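Local coordinates for periplasmic branched-chain amino acid-binding protein (Burkholderia mallei, PDB 3I09) that probably binds branched-chain amino acids or similar small carboxylates in the periplasm and hands them to an ABC transporter, at residues R64-M67 against G71-L74; S182-F187 against V209-A214; W253-N256 against S261-W264. All coordinates share one frame; numbering follows the deposited sequence.

Contact 1 (R64-M67 against G71-L74); sequences REWM and GLDL
L72 lays its isobutyl end across W66 and M67 at the last turns of helix 56-69, just where the chain swings back into strand 72-77. This is the helix-to-strand return of a beta-alpha-beta crossover that leads from strand 43-51 through the helix to 72-77 in the six-stranded sheet. With CG anti to its own N (chi1 -161°), L72 sends its two methyls to different neighbours. CD1 comes obliquely within 4.0 Å of W66 CE3, at the six-membered ring of the indole, while CD2 sits 4.0 Å from M67 CG. M67 is a selenomethionine whose extended chain runs on to V90, A91 and K94 of helix 81-94; W66 reaches I10 of strand 5-11, and both side chains are buried.

The turn is made at G71, whose positive phi (64°) ends the helical path. Its N hydrogen-bonds to a citric acid molecule, probably from the crystallisation liquor, rather than to W66 O. The bond that closes the turn comes one residue later: L72 N donates to W66 O over 3.2 Å, and L72 CB rests 3.5 Å from W66 O.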
ATOM      1  N   ARG A  64       2.014  21.208  -3.826  1.00 13.89           N
ATOM      2  CA  ARG A  64       2.423  22.318  -4.674  0.50 15.22           C
ATOM      3  C   ARG A  64       3.003  23.463  -3.822  1.00 14.92           C
ATOM      4  O   ARG A  64       4.110  23.971  -4.102  1.00 15.82           O
ATOM      5  CB  ARG A  64       1.216  22.786  -5.515  0.50 15.29           C
ATOM      6  CG  ARG A  64       1.536  23.350  -6.899  0.50 18.81           C
ATOM      7  CD  ARG A  64       0.220  23.827  -7.587  0.50 22.16           C
ATOM      8  NE  ARG A  64      -0.671  22.716  -7.952  0.50 23.55           N
ATOM      9  CZ  ARG A  64      -1.915  22.549  -7.499  0.50 25.03           C
ATOM     10  NH1 ARG A  64      -2.474  23.427  -6.673  0.50 26.73           N
ATOM     11  NH2 ARG A  64      -2.623  21.515  -7.903  0.50 24.43           N
ATOM     12  N   GLU A  65       2.269  23.844  -2.773  1.00 14.62           N
ATOM     13  CA  GLU A  65       2.715  24.864  -1.846  1.00 16.03           C
ATOM     14  C   GLU A  65       4.059  24.520  -1.202  1.00 14.82           C
ATOM     15  O   GLU A  65       4.949  25.367  -1.132  1.00 15.31           O
ATOM     16  CB  GLU A  65       1.666  25.115  -0.765  1.00 16.82           C
ATOM     17  CG  GLU A  65       1.997  26.194   0.263  1.00 22.62           C
ATOM     18  CD  GLU A  65       1.375  25.880   1.625  1.00 33.37           C
ATOM     19  OE1 GLU A  65       0.211  25.399   1.657  1.00 38.53           O
ATOM     20  OE2 GLU A  65       2.074  26.068   2.662  1.00 41.34           O
ATOM     21  N   TRP A  66       4.215  23.311  -0.686  1.00 14.38           N
ATOM     22  CA  TRP A  66       5.494  22.927  -0.096  1.00 12.90           C
ATOM     23  C   TRP A  66       6.650  22.973  -1.121  1.00 13.78           C
ATOM     24  O   TRP A  66       7.782  23.379  -0.819  1.00 14.14           O
ATOM     25  CB  TRP A  66       5.415  21.519   0.513  1.00 13.15           C
ATOM     26  CG  TRP A  66       4.609  21.362   1.777  1.00 13.46           C
ATOM     27  CD1 TRP A  66       4.162  22.340   2.622  1.00 16.70           C
ATOM     28  CD2 TRP A  66       4.173  20.123   2.324  1.00 12.44           C
ATOM     29  NE1 TRP A  66       3.480  21.767   3.682  1.00 16.93           N
ATOM     30  CE2 TRP A  66       3.481  20.403   3.516  1.00 16.02           C
ATOM     31  CE3 TRP A  66       4.317  18.792   1.925  1.00 13.47           C
ATOM     32  CZ2 TRP A  66       2.930  19.390   4.317  1.00 13.42           C
ATOM     33  CZ3 TRP A  66       3.763  17.787   2.713  1.00 12.54           C
ATOM     34  CH2 TRP A  66       3.090  18.103   3.914  1.00 11.84           C
HETATM   35  N   MSE A  67       6.381  22.530  -2.327  1.00 13.46           N
HETATM   36  CA  MSE A  67       7.422  22.515  -3.357  1.00 13.63           C
HETATM   37  C   MSE A  67       7.812  23.932  -3.782  1.00 14.58           C
HETATM   38  O   MSE A  67       8.982  24.210  -3.980  1.00 14.97           O
HETATM   39  CB  MSE A  67       6.922  21.730  -4.561  1.00 13.85           C
HETATM   40  CG  MSE A  67       6.850  20.264  -4.273  1.00 14.21           C
HETATM   41 SE   MSE A  67       6.113  19.235  -5.736  0.75 16.30          SE
HETATM   42  CE  MSE A  67       5.926  17.545  -4.801  1.00 17.31           C
ATOM     43  N   GLY A  71      10.380  24.782   0.229  1.00 14.84           N
ATOM     44  CA  GLY A  71      11.663  24.131   0.039  1.00 14.35           C
ATOM     45  C   GLY A  71      11.652  22.609   0.128  1.00 13.09           C
ATOM     46  O   GLY A  71      12.666  22.004   0.505  1.00 14.56           O
ATOM     47  N   LEU A  72      10.556  21.984  -0.282  1.00 12.51           N
ATOM     48  CA  LEU A  72      10.438  20.540  -0.172  1.00 11.56           C
ATOM     49  C   LEU A  72      11.462  19.816  -1.010  1.00 11.81           C
ATOM     50  O   LEU A  72      11.696  20.182  -2.169  1.00 13.16           O
ATOM     51  CB  LEU A  72       9.055  20.089  -0.594  1.00 11.79           C
ATOM     52  CG  LEU A  72       8.663  18.706  -0.094  1.00 14.14           C
ATOM     53  CD1 LEU A  72       8.285  18.786   1.413  1.00 16.41           C
ATOM     54  CD2 LEU A  72       7.469  18.207  -0.851  1.00 16.61           C
ATOM     55  N   ASP A  73      12.090  18.812  -0.397  1.00 12.30           N
ATOM     56  CA  ASP A  73      13.048  17.942  -1.088  1.00 12.04           C
ATOM     57  C   ASP A  73      12.495  16.533  -1.408  1.00 12.61           C
ATOM     58  O   ASP A  73      12.775  15.960  -2.483  1.00 13.06           O
ATOM     59  CB  ASP A  73      14.281  17.850  -0.238  1.00 11.28           C
ATOM     60  CG  ASP A  73      15.027  19.144  -0.201  1.00 12.54           C
ATOM     61  OD1 ASP A  73      15.471  19.577  -1.308  1.00 14.72           O
ATOM     62  OD2 ASP A  73      15.085  19.755   0.901  1.00 11.23           O
ATOM     63  N   LEU A  74      11.728  15.977  -0.477  1.00 11.80           N
ATOM     64  CA  LEU A  74      11.026  14.691  -0.684  1.00 11.25           C
ATOM     65  C   LEU A  74       9.554  14.840  -0.307  1.00 11.85           C
ATOM     66  O   LEU A  74       9.236  15.343   0.781  1.00 11.19           O
ATOM     67  CB  LEU A  74      11.619  13.585   0.197  1.00 11.48           C
ATOM     68  CG  LEU A  74      10.844  12.254   0.281  1.00 11.31           C
ATOM     69  CD1 LEU A  74      10.814  11.532  -1.086  1.00 11.73           C
ATOM     70  CD2 LEU A  74      11.403  11.315   1.387  1.00 10.57           C
TER

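Contact 2 (S182-F187 against V209-A214)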
ATOM      1  N   SER A 182     -21.497   3.982   4.255  1.00 18.87           N
ATOM      2  CA  SER A 182     -22.073   3.805   5.580  1.00 19.75           C
ATOM      3  C   SER A 182     -23.047   2.638   5.614  1.00 19.64           C
ATOM      4  O   SER A 182     -23.549   2.303   6.678  1.00 20.16           O
ATOM      5  CB  SER A 182     -22.765   5.075   6.046  1.00 21.14           C
ATOM      6  OG  SER A 182     -23.888   5.301   5.242  1.00 20.09           O
ATOM      7  N   ASP A 183     -23.310   2.021   4.466  1.00 18.87           N
ATOM      8  CA  ASP A 183     -24.283   0.933   4.380  1.00 19.33           C
ATOM      9  C   ASP A 183     -23.947   0.071   3.157  1.00 19.44           C
ATOM     10  O   ASP A 183     -23.928   0.560   2.020  1.00 22.23           O
ATOM     11  CB  ASP A 183     -25.722   1.494   4.314  1.00 19.22           C
ATOM     12  CG  ASP A 183     -26.811   0.404   4.359  1.00 22.07           C
ATOM     13  OD1 ASP A 183     -26.501  -0.805   4.279  1.00 21.98           O
ATOM     14  OD2 ASP A 183     -28.013   0.773   4.502  1.00 27.35           O
ATOM     15  N   PHE A 184     -23.653  -1.196   3.398  1.00 18.13           N
ATOM     16  CA  PHE A 184     -23.276  -2.123   2.332  1.00 18.66           C
ATOM     17  C   PHE A 184     -24.380  -3.116   1.931  1.00 18.99           C
ATOM     18  O   PHE A 184     -24.134  -3.974   1.076  1.00 19.88           O
ATOM     19  CB  PHE A 184     -22.064  -2.935   2.764  1.00 17.65           C
ATOM     20  CG  PHE A 184     -20.780  -2.176   2.698  1.00 16.92           C
ATOM     21  CD1 PHE A 184     -20.050  -2.124   1.516  1.00 16.49           C
ATOM     22  CD2 PHE A 184     -20.302  -1.504   3.803  1.00 18.30           C
ATOM     23  CE1 PHE A 184     -18.843  -1.439   1.460  1.00 17.41           C
ATOM     24  CE2 PHE A 184     -19.099  -0.801   3.742  1.00 16.61           C
ATOM     25  CZ  PHE A 184     -18.383  -0.768   2.568  1.00 17.06           C
ATOM     26  N   SER A 185     -25.557  -3.030   2.555  1.00 20.28           N
ATOM     27  CA  SER A 185     -26.555  -4.092   2.454  1.00 21.26           C
ATOM     28  C   SER A 185     -27.051  -4.324   1.011  1.00 21.27           C
ATOM     29  O   SER A 185     -27.075  -5.480   0.543  1.00 21.17           O
ATOM     30  CB  SER A 185     -27.739  -3.846   3.400  1.00 21.95           C
ATOM     31  OG  SER A 185     -28.296  -2.572   3.186  1.00 24.05           O
ATOM     32  N   SER A 186     -27.419  -3.264   0.305  1.00 20.01           N
ATOM     33  CA  SER A 186     -27.922  -3.436  -1.070  1.00 21.23           C
ATOM     34  C   SER A 186     -26.842  -3.967  -2.028  1.00 20.14           C
ATOM     35  O   SER A 186     -27.108  -4.841  -2.865  1.00 20.95           O
ATOM     36  CB  SER A 186     -28.555  -2.150  -1.603  1.00 20.71           C
ATOM     37  OG  SER A 186     -27.564  -1.169  -1.859  1.00 25.43           O
ATOM     38  N   PHE A 187     -25.611  -3.498  -1.855  1.00 19.46           N
ATOM     39  CA  PHE A 187     -24.493  -3.965  -2.641  1.00 18.61           C
ATOM     40  C   PHE A 187     -24.246  -5.468  -2.408  1.00 19.28           C
ATOM     41  O   PHE A 187     -24.043  -6.241  -3.354  1.00 18.16           O
ATOM     42  CB  PHE A 187     -23.219  -3.175  -2.306  1.00 19.05           C
ATOM     43  CG  PHE A 187     -23.418  -1.671  -2.258  1.00 17.69           C
ATOM     44  CD1 PHE A 187     -24.172  -1.014  -3.212  1.00 20.55           C
ATOM     45  CD2 PHE A 187     -22.842  -0.919  -1.266  1.00 16.42           C
ATOM     46  CE1 PHE A 187     -24.345   0.380  -3.155  1.00 21.37           C
ATOM     47  CE2 PHE A 187     -22.997   0.465  -1.219  1.00 15.60           C
ATOM     48  CZ  PHE A 187     -23.754   1.106  -2.163  1.00 18.26           C
ATOM     49  N   VAL A 209     -13.288  -3.589   6.336  1.00 11.53           N
ATOM     50  CA  VAL A 209     -13.753  -4.009   7.649  1.00 12.77           C
ATOM     51  C   VAL A 209     -15.259  -4.021   7.700  1.00 12.77           C
ATOM     52  O   VAL A 209     -15.880  -5.039   8.084  1.00 12.29           O
ATOM     53  CB  VAL A 209     -13.139  -3.131   8.759  1.00 12.84           C
ATOM     54  CG1 VAL A 209     -13.889  -3.306  10.109  1.00 12.69           C
ATOM     55  CG2 VAL A 209     -11.633  -3.465   8.895  1.00 11.76           C
ATOM     56  N   ASN A 210     -15.858  -2.910   7.287  1.00 12.66           N
ATOM     57  CA  ASN A 210     -17.320  -2.779   7.335  1.00 13.46           C
ATOM     58  C   ASN A 210     -18.022  -3.743   6.390  1.00 14.60           C
ATOM     59  O   ASN A 210     -19.077  -4.281   6.751  1.00 14.74           O
ATOM     60  CB  ASN A 210     -17.756  -1.337   7.097  1.00 14.60           C
ATOM     61  CG  ASN A 210     -17.434  -0.438   8.284  1.00 17.22           C
ATOM     62  OD1 ASN A 210     -17.410  -0.909   9.452  1.00 18.17           O
ATOM     63  ND2 ASN A 210     -17.216   0.843   8.020  1.00 16.61           N
ATOM     64  N   ALA A 211     -17.432  -4.008   5.218  1.00 14.17           N
ATOM     65  CA  ALA A 211     -18.025  -4.938   4.254  1.00 14.27           C
ATOM     66  C   ALA A 211     -17.987  -6.364   4.772  1.00 14.30           C
ATOM     67  O   ALA A 211     -18.921  -7.121   4.555  1.00 12.67           O
ATOM     68  CB  ALA A 211     -17.307  -4.859   2.886  1.00 13.90           C
ATOM     69  N   ILE A 212     -16.897  -6.744   5.424  1.00 14.66           N
ATOM     70  CA  ILE A 212     -16.762  -8.095   5.952  1.00 14.39           C
ATOM     71  C   ILE A 212     -17.751  -8.288   7.101  1.00 16.31           C
ATOM     72  O   ILE A 212     -18.415  -9.344   7.189  1.00 15.81           O
ATOM     73  CB  ILE A 212     -15.325  -8.405   6.376  1.00 14.61           C
ATOM     74  CG1 ILE A 212     -14.454  -8.504   5.124  1.00 13.74           C
ATOM     75  CG2 ILE A 212     -15.242  -9.754   7.162  1.00 13.04           C
ATOM     76  CD1 ILE A 212     -13.001  -8.627   5.412  1.00 14.43           C
ATOM     77  N   LYS A 213     -17.864  -7.276   7.961  1.00 16.42           N
ATOM     78  CA  LYS A 213     -18.816  -7.323   9.069  1.00 18.44           C
ATOM     79  C   LYS A 213     -20.223  -7.528   8.553  1.00 18.45           C
ATOM     80  O   LYS A 213     -20.941  -8.430   9.021  1.00 18.05           O
ATOM     81  CB  LYS A 213     -18.789  -6.039   9.877  1.00 18.82           C
ATOM     82  CG  LYS A 213     -17.669  -5.981  10.874  1.00 23.04           C
ATOM     83  CD  LYS A 213     -17.665  -4.629  11.592  1.00 28.63           C
ATOM     84  CE  LYS A 213     -16.470  -4.493  12.535  1.00 31.74           C
ATOM     85  NZ  LYS A 213     -16.539  -3.242  13.391  1.00 35.23           N
ATOM     86  N   ALA A 214     -20.597  -6.676   7.598  1.00 17.65           N
ATOM     87  CA  ALA A 214     -21.904  -6.751   6.918  1.00 18.14           C
ATOM     88  C   ALA A 214     -22.133  -8.075   6.208  1.00 17.95           C
ATOM     89  O   ALA A 214     -23.216  -8.626   6.301  1.00 18.66           O
ATOM     90  CB  ALA A 214     -22.071  -5.589   5.942  1.00 17.76           C
TER
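F184 presses its ring onto one side of helix 205-217, and every contact between S182-F187 and V209-A214 passes through the F184 side chain. The first kind of interaction is CH-pi. A211 CB stands over a face of the ring, 4.1 Å from its centroid and 13° from the ring normal, a little off centre. The backbone N of A211 also lies over a face, 3.9 Å from F184 CE2, so the ring lies over the A211 backbone N as well as its methyl group.

Apolar contacts extend the overlap along the helix in both directions. At one end N210 brings its CB, not its amide, obliquely to within 3.7 Å of F184 CE2; the amide plane is turned 52° from the ring. At the other, A214 CB meets F184 CB at 4.1 Å, close to the backbone. F184 has CG beside its own N and anti to its carbonyl carbon (chi1 -76°), which extends the ring from A214 toward N210.

Both segments belong to the lobe with the four-stranded parallel sheet, one of the two alpha/beta lobes of a type I periplasmic binding protein. Helices 185-193 and 205-217 flank strand 198-202 along the chain, and L146 of strand 142-148 lies against both F184 and A211. H177, from strand 170-177, meets the F184 ring edge-to-face.

Polar bonds stay within the entry to helix 185-193. D183 OD1 accepts from S185 N, closing an Asx turn that caps the helix start, and the same oxygen takes the S185 hydroxyl at OG, 2.7 Å away. The two donors reach OD1 from one face of the carboxylate, the amide on its anti side and the hydroxyl on its syn side.

Contact 3 (W253-N256 against S261-W264)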
ATOM      1  N   TRP A 253       4.961  -7.092   4.212  1.00 10.97           N
ATOM      2  CA  TRP A 253       5.755  -7.120   5.460  1.00 11.89           C
ATOM      3  C   TRP A 253       4.843  -7.472   6.604  1.00 12.24           C
ATOM      4  O   TRP A 253       3.650  -7.144   6.578  1.00 13.87           O
ATOM      5  CB  TRP A 253       6.362  -5.751   5.699  1.00 10.99           C
ATOM      6  CG  TRP A 253       7.318  -5.640   6.827  1.00 10.93           C
ATOM      7  CD1 TRP A 253       8.665  -5.832   6.766  1.00 13.44           C
ATOM      8  CD2 TRP A 253       7.025  -5.257   8.174  1.00 11.10           C
ATOM      9  NE1 TRP A 253       9.240  -5.605   8.000  1.00 15.23           N
ATOM     10  CE2 TRP A 253       8.246  -5.233   8.878  1.00 12.31           C
ATOM     11  CE3 TRP A 253       5.848  -4.932   8.856  1.00 11.83           C
ATOM     12  CZ2 TRP A 253       8.317  -4.925  10.247  1.00 10.72           C
ATOM     13  CZ3 TRP A 253       5.932  -4.557  10.202  1.00 11.88           C
ATOM     14  CH2 TRP A 253       7.142  -4.587  10.884  1.00 10.49           C
ATOM     15  N   TYR A 254       5.395  -8.191   7.587  1.00 12.21           N
ATOM     16  CA  TYR A 254       4.645  -8.502   8.794  0.50 12.42           C
ATOM     17  C   TYR A 254       5.624  -8.545   9.953  1.00 11.96           C
ATOM     18  O   TYR A 254       6.803  -9.007   9.817  1.00 12.36           O
ATOM     19  CB  TYR A 254       3.792  -9.798   8.683  0.50 12.63           C
ATOM     20  CG  TYR A 254       4.563 -11.066   8.385  0.50 12.81           C
ATOM     21  CD1 TYR A 254       5.141 -11.284   7.137  0.50 15.06           C
ATOM     22  CD2 TYR A 254       4.712 -12.056   9.355  0.50 15.32           C
ATOM     23  CE1 TYR A 254       5.837 -12.462   6.863  0.50 15.24           C
ATOM     24  CE2 TYR A 254       5.405 -13.219   9.089  0.50 13.79           C
ATOM     25  CZ  TYR A 254       5.967 -13.415   7.848  0.50 14.71           C
ATOM     26  OH  TYR A 254       6.676 -14.562   7.597  0.50 17.52           O
ATOM     27  N   TRP A 255       5.148  -8.012  11.074  1.00 10.97           N
ATOM     28  CA  TRP A 255       6.016  -7.747  12.228  1.00 12.39           C
ATOM     29  C   TRP A 255       6.723  -9.001  12.730  1.00 12.92           C
ATOM     30  O   TRP A 255       7.851  -8.917  13.210  1.00 12.30           O
ATOM     31  CB  TRP A 255       5.199  -7.070  13.346  1.00 10.97           C
ATOM     32  CG  TRP A 255       4.199  -7.969  13.994  1.00 12.72           C
ATOM     33  CD1 TRP A 255       2.880  -8.178  13.646  1.00 12.80           C
ATOM     34  CD2 TRP A 255       4.457  -8.785  15.113  1.00 12.33           C
ATOM     35  NE1 TRP A 255       2.310  -9.085  14.505  1.00 12.89           N
ATOM     36  CE2 TRP A 255       3.265  -9.494  15.406  1.00 14.46           C
ATOM     37  CE3 TRP A 255       5.599  -9.013  15.897  1.00 14.83           C
ATOM     38  CZ2 TRP A 255       3.179 -10.406  16.466  1.00 14.02           C
ATOM     39  CZ3 TRP A 255       5.517  -9.956  16.932  1.00 15.72           C
ATOM     40  CH2 TRP A 255       4.311 -10.617  17.218  1.00 13.19           C
ATOM     41  N   ASN A 256       6.064 -10.145  12.624  1.00 12.82           N
ATOM     42  CA  ASN A 256       6.599 -11.378  13.208  1.00 15.02           C
ATOM     43  C   ASN A 256       7.344 -12.258  12.198  1.00 15.66           C
ATOM     44  O   ASN A 256       7.608 -13.412  12.473  1.00 16.01           O
ATOM     45  CB  ASN A 256       5.478 -12.205  13.845  1.00 16.61           C
ATOM     46  CG  ASN A 256       5.998 -13.169  14.921  1.00 19.96           C
ATOM     47  OD1 ASN A 256       7.054 -12.932  15.515  1.00 25.23           O
ATOM     48  ND2 ASN A 256       5.240 -14.264  15.190  1.00 21.09           N
ATOM     49  N   SER A 261      12.441  -7.796  11.638  1.00 11.76           N
ATOM     50  CA  SER A 261      11.084  -7.195  11.630  0.50 11.66           C
ATOM     51  C   SER A 261      10.579  -7.023  13.062  1.00 11.55           C
ATOM     52  O   SER A 261      10.018  -5.968  13.419  1.00 11.40           O
ATOM     53  CB  SER A 261      10.097  -8.016  10.792  0.50 11.54           C
ATOM     54  OG  SER A 261       9.848  -9.319  11.307  0.50  7.60           O
ATOM     55  N   ARG A 262      10.780  -8.048  13.878  1.00 11.62           N
ATOM     56  CA  ARG A 262      10.332  -8.013  15.264  1.00 12.58           C
ATOM     57  C   ARG A 262      11.044  -6.905  16.030  1.00 11.31           C
ATOM     58  O   ARG A 262      10.453  -6.202  16.847  1.00 12.02           O
ATOM     59  CB  ARG A 262      10.609  -9.354  15.965  1.00 12.44           C
ATOM     60  CG  ARG A 262       9.717 -10.517  15.525  1.00 16.33           C
ATOM     61  CD  ARG A 262      10.227 -11.905  16.125  1.00 20.54           C
ATOM     62  NE  ARG A 262       9.750 -12.983  15.243  1.00 23.90           N
ATOM     63  CZ  ARG A 262      10.499 -13.894  14.635  1.00 25.50           C
ATOM     64  NH1 ARG A 262      11.818 -13.988  14.859  1.00 28.93           N
ATOM     65  NH2 ARG A 262       9.905 -14.768  13.834  1.00 28.56           N
ATOM     66  N   GLN A 263      12.344  -6.783  15.820  1.00 12.35           N
ATOM     67  CA  GLN A 263      13.120  -5.798  16.568  1.00 12.13           C
ATOM     68  C   GLN A 263      12.679  -4.370  16.219  1.00 13.06           C
ATOM     69  O   GLN A 263      12.544  -3.525  17.103  1.00 12.33           O
ATOM     70  CB  GLN A 263      14.629  -6.031  16.370  1.00 13.62           C
ATOM     71  CG  GLN A 263      15.052  -7.288  17.167  1.00 19.04           C
ATOM     72  CD  GLN A 263      16.552  -7.621  17.219  1.00 26.88           C
ATOM     73  OE1 GLN A 263      17.277  -7.562  16.220  1.00 32.94           O
ATOM     74  NE2 GLN A 263      17.001  -8.026  18.400  1.00 30.84           N
ATOM     75  N   TRP A 264      12.421  -4.110  14.938  1.00 11.32           N
ATOM     76  CA  TRP A 264      11.890  -2.801  14.575  1.00 11.08           C
ATOM     77  C   TRP A 264      10.480  -2.579  15.130  1.00  9.69           C
ATOM     78  O   TRP A 264      10.169  -1.502  15.657  1.00 10.48           O
ATOM     79  CB  TRP A 264      11.916  -2.600  13.059  1.00  9.71           C
ATOM     80  CG  TRP A 264      11.512  -1.221  12.733  1.00 10.85           C
ATOM     81  CD1 TRP A 264      12.315  -0.128  12.781  1.00 14.20           C
ATOM     82  CD2 TRP A 264      10.194  -0.741  12.366  1.00  9.82           C
ATOM     83  NE1 TRP A 264      11.608   0.986  12.453  1.00 14.40           N
ATOM     84  CE2 TRP A 264      10.302   0.652  12.212  1.00 13.68           C
ATOM     85  CE3 TRP A 264       8.948  -1.345  12.183  1.00 12.85           C
ATOM     86  CZ2 TRP A 264       9.228   1.454  11.835  1.00 12.84           C
ATOM     87  CZ3 TRP A 264       7.872  -0.549  11.767  1.00 11.97           C
ATOM     88  CH2 TRP A 264       8.013   0.843  11.644  1.00 12.51           C
TER
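A short-range contact between a loop and the helix that follows it joins W253-N256, just after strand 248-251, to the first turns of helix 259-272, with an aromatic cluster on one side and a bidentate arginine-asparagine interaction on the other. On the apolar side, W264 turns the edge of its six-membered ring toward the face of W253 in an offset edge-to-face pair, the planes 82° apart and the centroids separated by 5.9 Å. The closest atoms are W253 CH2 and W264 CE3, 3.9 Å apart. Both tryptophans hold CG anti to the backbone N, which places the two six-membered rings against each other. S261 packs against W253 as well: its CB lies 3.6 Å from W253 CZ2, while its OG is 2.8 Å from W255 O. The cluster continues beyond the two segments, since F317 stacks on W264 and Y284 meets it edge-to-face, and the indole nitrogens of W253 and W255 donate to the carbonyls of F317 and W348.

On the polar side, R262 grips N256 side-on with two nitrogens. NE donates to N256 OD1 over 2.7 Å at 156°, with OD1 near the guanidinium plane; NH2 donates to the backbone N256 O over 3.0 Å along a more bent line of 132°. Each donor stands above the plane of the carbonyl it meets, and the amide and guanidinium planes are steeply inclined to each other. N256 CB meanwhile lies over the centre of the W255 ring, 3.6 Å above it.

Because R262 engages both a side-chain and a main-chain oxygen of one residue, it constrains the rotation of the N256 amide as well as the path of the loop. N256 is neutral, so the interaction is a hydrogen-bonded grip and not a salt bridge, and the arginine charge probably polarises the two carbonyls.

Overall arrangement
Following the chain from the N terminus, the contacts come in series, with none enclosing or crossing another. Contact 1 closes the tight return from helix 56-69 to strand 72-77 in the lobe with the six-stranded sheet. Contact 2 closes a longer loop, bringing the entry of helix 185-193 to helix 205-217 in the lobe with the four-stranded parallel sheet; strand 198-202 lies between them in sequence. Contact 3 closes another short loop, from the end of strand 248-251, part of the antiparallel sheet, into helix 259-272. Centres of contacts 1 and 2 stand 39 Å apart, and contact 3 is about 15 Å from contact 1 and 16 Å from contact 2 between nearest atoms.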